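Local coordinates for Alpha/beta hydrolase fold protein (Ochrobactrum, PDB 4G5X) that probably hydrolyses ester bonds, the lactone ring of acyl-homoserine lactones being the likely substrate, at residues H241-A246 with A256-Y261. Sequence-based numbering, arbitrary orientation.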
loop_
_atom_site.group_PDB
_atom_site.type_symbol
_atom_site.label_atom_id
_atom_site.label_comp_id
_atom_site.label_asym_id
_atom_site.label_seq_id
_atom_site.Cartn_x
_atom_site.Cartn_y
_atom_site.Cartn_z
ATOM N N HIS A 241 3.430 0.274 -15.733
ATOM C CA HIS A 241 2.411 1.135 -16.331
ATOM C C HIS A 241 2.470 2.527 -15.730
ATOM O O HIS A 241 2.766 2.671 -14.527
ATOM C CB HIS A 241 1.036 0.525 -16.093
ATOM C CG HIS A 241 0.881 -0.830 -16.700
ATOM N ND1 HIS A 241 1.006 -1.998 -15.981
ATOM C CD2 HIS A 241 0.650 -1.192 -17.982
ATOM C CE1 HIS A 241 0.840 -3.025 -16.797
ATOM N NE2 HIS A 241 0.612 -2.563 -18.014
ATOM N N VAL A 242 2.188 3.536 -16.552
ATOM C CA VAL A 242 2.296 4.920 -16.139
ATOM C C VAL A 242 1.031 5.670 -16.542
ATOM O O VAL A 242 0.563 5.535 -17.671
ATOM C CB VAL A 242 3.541 5.582 -16.765
ATOM C CG1 VAL A 242 3.608 7.065 -16.423
ATOM C CG2 VAL A 242 4.810 4.849 -16.322
ATOM N N ILE A 243 0.483 6.434 -15.599
ATOM C CA ILE A 243 -0.732 7.208 -15.803
ATOM C C ILE A 243 -0.387 8.688 -15.860
ATOM O O ILE A 243 0.170 9.248 -14.913
ATOM C CB ILE A 243 -1.736 6.962 -14.656
ATOM C CG1 ILE A 243 -2.178 5.496 -14.635
ATOM C CG2 ILE A 243 -2.932 7.891 -14.782
ATOM C CD1 ILE A 243 -2.972 5.094 -13.395
ATOM N N ASP A 244 -0.723 9.320 -16.982
ATOM C CA ASP A 244 -0.473 10.748 -17.159
ATOM C C ASP A 244 -1.285 11.579 -16.168
ATOM O O ASP A 244 -2.370 11.185 -15.746
ATOM C CB ASP A 244 -0.847 11.196 -18.577
ATOM C CG ASP A 244 0.048 10.602 -19.647
ATOM O OD1 ASP A 244 1.092 10.011 -19.309
ATOM O OD2 ASP A 244 -0.286 10.751 -20.839
ATOM N N ASN A 245 -0.758 12.734 -15.792
ATOM C CA ASN A 245 -1.522 13.679 -14.974
ATOM C C ASN A 245 -1.849 13.133 -13.599
ATOM O O ASN A 245 -2.910 13.414 -13.045
ATOM C CB ASN A 245 -2.830 14.097 -15.679
ATOM C CG ASN A 245 -2.600 14.608 -17.078
ATOM O OD1 ASN A 245 -3.262 14.180 -18.033
ATOM N ND2 ASN A 245 -1.645 15.513 -17.219
ATOM N N ALA A 246 -0.937 12.330 -13.067
ATOM C CA ALA A 246 -1.048 11.813 -11.719
ATOM C C ALA A 246 0.348 11.705 -11.148
ATOM O O ALA A 246 1.328 11.575 -11.883
ATOM C CB ALA A 246 -1.724 10.463 -11.737
ATOM N N ALA A 256 -10.642 6.928 -12.698
ATOM C CA ALA A 256 -11.118 6.094 -13.791
ATOM C C ALA A 256 -9.969 5.368 -14.474
ATOM O O ALA A 256 -10.070 4.188 -14.765
ATOM C CB ALA A 256 -11.888 6.933 -14.787
ATOM N N GLU A 257 -8.866 6.058 -14.725
ATOM C CA GLU A 257 -7.743 5.405 -15.386
ATOM C C GLU A 257 -7.075 4.361 -14.479
ATOM O O GLU A 257 -6.700 3.273 -14.932
ATOM C CB GLU A 257 -6.710 6.421 -15.854
ATOM C CG GLU A 257 -5.588 5.805 -16.665
ATOM C CD GLU A 257 -4.923 6.791 -17.600
ATOM O OE1 GLU A 257 -3.930 6.406 -18.251
ATOM O OE2 GLU A 257 -5.399 7.942 -17.691
ATOM N N PHE A 258 -6.923 4.693 -13.201
ATOM C CA PHE A 258 -6.346 3.752 -12.259
ATOM C C PHE A 258 -7.250 2.526 -12.145
ATOM O O PHE A 258 -6.784 1.391 -12.162
ATOM C CB PHE A 258 -6.160 4.403 -10.892
ATOM C CG PHE A 258 -5.751 3.417 -9.838
ATOM C CD1 PHE A 258 -6.710 2.789 -9.051
ATOM C CD2 PHE A 258 -4.424 3.068 -9.670
ATOM C CE1 PHE A 258 -6.354 1.847 -8.105
ATOM C CE2 PHE A 258 -4.062 2.122 -8.722
ATOM C CZ PHE A 258 -5.030 1.522 -7.940
ATOM N N ASP A 259 -8.555 2.767 -12.051
ATOM C CA ASP A 259 -9.504 1.671 -11.886
ATOM C C ASP A 259 -9.516 0.742 -13.091
ATOM O O ASP A 259 -9.784 -0.445 -12.940
ATOM C CB ASP A 259 -10.924 2.187 -11.637
ATOM C CG ASP A 259 -11.117 2.758 -10.252
ATOM O OD1 ASP A 259 -10.196 2.648 -9.402
ATOM O OD2 ASP A 259 -12.211 3.322 -10.015
ATOM N N ALA A 260 -9.242 1.258 -14.282
ATOM C CA ALA A 260 -9.152 0.382 -15.448
ATOM C C ALA A 260 -8.045 -0.658 -15.227
ATOM O O ALA A 260 -8.232 -1.851 -15.486
ATOM C CB ALA A 260 -8.890 1.194 -16.704
ATOM N N TYR A 261 -6.890 -0.204 -14.756
ATOM C CA TYR A 261 -5.808 -1.139 -14.473
ATOM C C TYR A 261 -6.181 -2.094 -13.343
ATOM O O TYR A 261 -5.981 -3.304 -13.455
ATOM C CB TYR A 261 -4.525 -0.394 -14.100
ATOM C CG TYR A 261 -3.827 0.269 -15.261
ATOM C CD1 TYR A 261 -3.193 -0.489 -16.236
ATOM C CD2 TYR A 261 -3.819 1.652 -15.399
ATOM C CE1 TYR A 261 -2.546 0.106 -17.295
ATOM C CE2 TYR A 261 -3.166 2.259 -16.465
ATOM C CZ TYR A 261 -2.539 1.480 -17.412
ATOM O OH TYR A 261 -1.898 2.066 -18.474
HETATM O O HOH W 1 -1.929 4.766 -18.773
HETATM O O HOH W 2 -2.303 8.074 -19.009
HETATM O O HOH W 3 -4.750 10.497 -16.881
#
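Ile243 and Tyr261 bury the most surface here, and their side chains run past each other in opposite directions, with Ile243 CG1 3.8 Å from Tyr261 CE2. The isoleucine splits its two branches between partners. With CG1 anti to the carbonyl carbon (chi1 -63°), CD1 extends to the helix backbone and stops 3.8 Å from Phe258 CA, near the plane of the Phe258 ring at its edge. Ile243 CG2 instead lies 3.6 Å from Glu257 CD, against the carboxylate end, so the extended glutamate chain packs alongside an apolar branch while its oxygens turn to water.

His241 comes from the same side of the tyrosine ring plane, but meets CE1 where the isoleucine meets CE2. The ring planes of His241 and Tyr261 are inclined at 43°, too oblique for either a stack or a T-shaped pair; His241 CD2 approaches Tyr261 CE1 to 3.5 Å, and His241 CB makes an off-centre CH-pi contact with the tyrosine ring.

No direct hydrogen bond joins the segments; three waters do the polar work. One accepts from Tyr261 OH, lying in the plane of that ring, and donates to Val242 O and to Glu257 OE1, 2.6 Å from the latter. A second takes the Asp244 N-H and donates to the same OE1, while a third donates to Asp244 O and to Glu257 OE2. Both carboxylate oxygens are thus engaged, which should help fix the rotation of the group.

Strand 241-243 is the edge strand of the alpha/beta hydrolase sheet, beside the parallel strand 211-216, and helix 255-270 packs on it nearly antiparallel, at 161° between the local axes. Val214 of that neighbouring strand touches both Ile243 and Tyr261, Pro250 of helix 250-253 also meets Ile243, and Trp236 adjoins His241 and Tyr261.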